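Local coordinates for CopN (PDB 4NRH), which probably acts as a gatekeeper of type III secretion, working with its bound chaperone Scc3 to direct the secretion of translocator proteins, at residues Val259-Phe270 / Gly291-Asn302. Sequence-based numbering, arbitrary orientation.
Sequences VDSVTGVLNLFF and GAMIANALDAVN
With its CG lying anti to the carbonyl carbon (chi1 -75°) and an extended second torsion, Leu-266 drops its branched end between the turns of helix 291-301, a knob among Ile-294, Ala-297, Leu-298 and Val-301. CB of Leu-266 meets CD2 of Leu-298 at 3.6 Å as the two leucines run past each other in opposite directions, while the small methyl of Ala-297 gives the leucine tip a floor. Val-301 answers as a knob from the other helix: its CG1 approaches Val-259 CG2 at 3.7 Å and its CG2 turns to Val-262 CG1, so both branches of the valine are used. Beside it, Thr-263 keeps its hydroxyl on its own helix, where OG1 bonds to Val-259 O at 2.8 Å; that carbonyl takes Thr-263 N on its opposite face, and the threonine can lay CG2 against Leu-298 CD2. At the other end, Ile-294 fits CG2 close to Leu-266 O (3.4 Å) and sends CD1 to Phe-269 CB. The ring of Phe-270 presents its edge to the backbone oxygen of Gly-291, in plane, with CE2 3.3 Å from Gly-291 O. Phe-270 also packs on Leu-46 of the neighbouring chaperone chain, whereas Phe-269 turns inward to helix 226-237. The axes of the two segments come within 9.7 Å at their closest, with 162° between their N-to-C directions, and the reciprocal knobs-into-holes packing makes this an antiparallel helix pair of the all-helical third domain of the YopN/LcrE family.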
loop_
_atom_site.group_PDB
_atom_site.type_symbol
_atom_site.label_atom_id
_atom_site.label_comp_id
_atom_site.label_asym_id
_atom_site.label_seq_id
_atom_site.Cartn_x
_atom_site.Cartn_y
_atom_site.Cartn_z
ATOM N N VAL A 259 -31.498 -8.340 15.861
ATOM C CA VAL A 259 -31.504 -7.119 15.057
ATOM C C VAL A 259 -30.456 -6.097 15.507
ATOM O O VAL A 259 -29.803 -5.470 14.672
ATOM C CB VAL A 259 -32.911 -6.460 15.060
ATOM C CG1 VAL A 259 -33.395 -6.180 16.480
ATOM C CG2 VAL A 259 -32.919 -5.197 14.207
ATOM N N ASP A 260 -30.282 -5.940 16.815
ATOM C CA ASP A 260 -29.286 -5.011 17.339
ATOM C C ASP A 260 -27.873 -5.514 17.063
ATOM O O ASP A 260 -26.952 -4.725 16.853
ATOM C CB ASP A 260 -29.485 -4.794 18.839
ATOM C CG ASP A 260 -30.830 -4.179 19.168
ATOM O OD1 ASP A 260 -31.017 -2.976 18.889
ATOM O OD2 ASP A 260 -31.700 -4.895 19.706
ATOM N N SER A 261 -27.712 -6.833 17.066
ATOM C CA SER A 261 -26.423 -7.452 16.783
ATOM C C SER A 261 -26.046 -7.252 15.320
ATOM O O SER A 261 -24.926 -6.848 15.007
ATOM C CB SER A 261 -26.455 -8.942 17.124
ATOM O OG SER A 261 -26.692 -9.143 18.507
ATOM N N VAL A 262 -26.989 -7.550 14.430
ATOM C CA VAL A 262 -26.786 -7.395 12.996
ATOM C C VAL A 262 -26.500 -5.937 12.644
ATOM O O VAL A 262 -25.556 -5.639 11.910
ATOM C CB VAL A 262 -28.012 -7.884 12.200
ATOM C CG1 VAL A 262 -27.874 -7.529 10.727
ATOM C CG2 VAL A 262 -28.191 -9.382 12.376
ATOM N N THR A 263 -27.323 -5.039 13.177
ATOM C CA THR A 263 -27.145 -3.602 12.989
ATOM C C THR A 263 -25.771 -3.135 13.466
ATOM O O THR A 263 -25.103 -2.350 12.790
ATOM C CB THR A 263 -28.238 -2.804 13.732
ATOM O OG1 THR A 263 -29.522 -3.127 13.185
ATOM C CG2 THR A 263 -28.000 -1.305 13.602
ATOM N N GLY A 264 -25.354 -3.627 14.629
ATOM C CA GLY A 264 -24.073 -3.260 15.205
ATOM C C GLY A 264 -22.898 -3.614 14.312
ATOM O O GLY A 264 -21.972 -2.816 14.146
ATOM N N VAL A 265 -22.935 -4.812 13.740
ATOM C CA VAL A 265 -21.878 -5.268 12.843
ATOM C C VAL A 265 -21.881 -4.463 11.545
ATOM O O VAL A 265 -20.825 -4.082 11.036
ATOM C CB VAL A 265 -22.022 -6.768 12.521
ATOM C CG1 VAL A 265 -21.008 -7.191 11.469
ATOM C CG2 VAL A 265 -21.851 -7.596 13.784
ATOM N N LEU A 266 -23.075 -4.204 11.018
ATOM C CA LEU A 266 -23.225 -3.424 9.792
ATOM C C LEU A 266 -22.662 -2.017 9.959
ATOM O O LEU A 266 -21.966 -1.509 9.081
ATOM C CB LEU A 266 -24.695 -3.353 9.376
ATOM C CG LEU A 266 -25.305 -4.612 8.762
ATOM C CD1 LEU A 266 -26.818 -4.484 8.671
ATOM C CD2 LEU A 266 -24.706 -4.875 7.391
ATOM N N ASN A 267 -22.973 -1.390 11.090
ATOM C CA ASN A 267 -22.433 -0.072 11.405
ATOM C C ASN A 267 -20.917 -0.122 11.536
ATOM O O ASN A 267 -20.216 0.822 11.168
ATOM C CB ASN A 267 -23.053 0.472 12.692
ATOM C CG ASN A 267 -24.472 0.964 12.493
ATOM O OD1 ASN A 267 -24.832 1.435 11.414
ATOM N ND2 ASN A 267 -25.286 0.856 13.535
ATOM N N LEU A 268 -20.419 -1.232 12.072
ATOM C CA LEU A 268 -18.986 -1.440 12.219
ATOM C C LEU A 268 -18.317 -1.559 10.851
ATOM O O LEU A 268 -17.254 -0.983 10.619
ATOM C CB LEU A 268 -18.713 -2.686 13.061
ATOM C CG LEU A 268 -17.262 -2.884 13.489
ATOM C CD1 LEU A 268 -16.780 -1.642 14.213
ATOM C CD2 LEU A 268 -17.128 -4.112 14.374
ATOM N N PHE A 269 -18.942 -2.317 9.956
ATOM C CA PHE A 269 -18.451 -2.461 8.588
ATOM C C PHE A 269 -18.436 -1.127 7.851
ATOM O O PHE A 269 -17.478 -0.813 7.143
ATOM C CB PHE A 269 -19.301 -3.472 7.813
ATOM C CG PHE A 269 -18.964 -4.907 8.112
ATOM C CD1 PHE A 269 -17.885 -5.227 8.919
ATOM C CD2 PHE A 269 -19.723 -5.934 7.578
ATOM C CE1 PHE A 269 -17.572 -6.546 9.191
ATOM C CE2 PHE A 269 -19.416 -7.255 7.846
ATOM C CZ PHE A 269 -18.338 -7.561 8.655
ATOM N N PHE A 270 -19.504 -0.352 8.015
ATOM C CA PHE A 270 -19.622 0.943 7.353
ATOM C C PHE A 270 -18.563 1.913 7.866
ATOM O O PHE A 270 -17.952 2.647 7.089
ATOM C CB PHE A 270 -21.021 1.532 7.558
ATOM C CG PHE A 270 -21.299 2.739 6.705
ATOM C CD1 PHE A 270 -20.985 4.011 7.155
ATOM C CD2 PHE A 270 -21.863 2.599 5.447
ATOM C CE1 PHE A 270 -21.234 5.121 6.370
ATOM C CE2 PHE A 270 -22.114 3.704 4.658
ATOM C CZ PHE A 270 -21.800 4.967 5.121
ATOM N N GLY A 291 -20.524 0.903 0.334
ATOM C CA GLY A 291 -21.089 1.813 1.314
ATOM C C GLY A 291 -22.594 1.899 1.164
ATOM O O GLY A 291 -23.331 1.863 2.149
ATOM N N ALA A 292 -23.043 2.024 -0.081
ATOM C CA ALA A 292 -24.464 2.071 -0.399
ATOM C C ALA A 292 -25.192 0.807 0.050
ATOM O O ALA A 292 -26.271 0.878 0.639
ATOM C CB ALA A 292 -24.661 2.286 -1.892
ATOM N N MET A 293 -24.597 -0.348 -0.232
ATOM C CA MET A 293 -25.231 -1.628 0.066
ATOM C C MET A 293 -25.322 -1.887 1.568
ATOM O O MET A 293 -26.298 -2.467 2.044
ATOM C CB MET A 293 -24.477 -2.770 -0.617
ATOM C CG MET A 293 -24.534 -2.728 -2.137
ATOM S SD MET A 293 -26.213 -2.562 -2.779
ATOM C CE MET A 293 -26.180 -0.884 -3.408
ATOM N N ILE A 294 -24.306 -1.459 2.313
ATOM C CA ILE A 294 -24.338 -1.563 3.767
ATOM C C ILE A 294 -25.428 -0.652 4.323
ATOM O O ILE A 294 -26.174 -1.038 5.224
ATOM C CB ILE A 294 -22.978 -1.201 4.401
ATOM C CG1 ILE A 294 -21.911 -2.215 3.985
ATOM C CG2 ILE A 294 -23.084 -1.158 5.918
ATOM C CD1 ILE A 294 -20.514 -1.842 4.420
ATOM N N ALA A 295 -25.514 0.555 3.773
ATOM C CA ALA A 295 -26.566 1.499 4.137
ATOM C C ALA A 295 -27.944 0.916 3.840
ATOM O O ALA A 295 -28.876 1.062 4.631
ATOM C CB ALA A 295 -26.375 2.817 3.403
ATOM N N ASN A 296 -28.063 0.257 2.691
ATOM C CA ASN A 296 -29.310 -0.391 2.303
ATOM C C ASN A 296 -29.641 -1.564 3.218
ATOM O O ASN A 296 -30.802 -1.783 3.564
ATOM C CB ASN A 296 -29.237 -0.870 0.851
ATOM C CG ASN A 296 -29.267 0.275 -0.142
ATOM O OD1 ASN A 296 -29.303 1.445 0.242
ATOM N ND2 ASN A 296 -29.259 -0.057 -1.427
ATOM N N ALA A 297 -28.614 -2.315 3.602
ATOM C CA ALA A 297 -28.787 -3.458 4.491
ATOM C C ALA A 297 -29.287 -3.017 5.861
ATOM O O ALA A 297 -30.152 -3.661 6.451
ATOM C CB ALA A 297 -27.480 -4.227 4.624
ATOM N N LEU A 298 -28.741 -1.910 6.356
ATOM C CA LEU A 298 -29.174 -1.327 7.623
ATOM C C LEU A 298 -30.659 -0.972 7.615
ATOM O O LEU A 298 -31.370 -1.221 8.588
ATOM C CB LEU A 298 -28.347 -0.081 7.943
ATOM C CG LEU A 298 -26.966 -0.315 8.551
ATOM C CD1 LEU A 298 -26.130 0.950 8.471
ATOM C CD2 LEU A 298 -27.102 -0.775 9.994
ATOM N N ASP A 299 -31.116 -0.387 6.514
ATOM C CA ASP A 299 -32.512 0.010 6.374
ATOM C C ASP A 299 -33.442 -1.200 6.337
ATOM O O ASP A 299 -34.484 -1.211 6.992
ATOM C CB ASP A 299 -32.699 0.858 5.113
ATOM C CG ASP A 299 -31.986 2.194 5.199
ATOM O OD1 ASP A 299 -31.777 2.686 6.329
ATOM O OD2 ASP A 299 -31.636 2.753 4.139
ATOM N N ALA A 300 -33.059 -2.211 5.564
ATOM C CA ALA A 300 -33.840 -3.438 5.439
ATOM C C ALA A 300 -33.978 -4.164 6.775
ATOM O O ALA A 300 -35.033 -4.717 7.087
ATOM C CB ALA A 300 -33.213 -4.358 4.401
ATOM N N VAL A 301 -32.903 -4.160 7.556
ATOM C CA VAL A 301 -32.859 -4.876 8.829
ATOM C C VAL A 301 -33.745 -4.235 9.900
ATOM O O VAL A 301 -34.413 -4.937 10.663
ATOM C CB VAL A 301 -31.404 -4.975 9.356
ATOM C CG1 VAL A 301 -31.375 -5.365 10.827
ATOM C CG2 VAL A 301 -30.608 -5.969 8.526
ATOM N N ASN A 302 -33.787 -2.907 9.929
ATOM C CA ASN A 302 -34.510 -2.203 10.984
ATOM C C ASN A 302 -36.004 -2.063 10.707
ATOM O O ASN A 302 -36.450 -2.134 9.561
ATOM C CB ASN A 302 -33.899 -0.818 11.204
ATOM C CG ASN A 302 -32.577 -0.875 11.943
ATOM O OD1 ASN A 302 -32.540 -1.067 13.160
ATOM N ND2 ASN A 302 -31.481 -0.709 11.212
#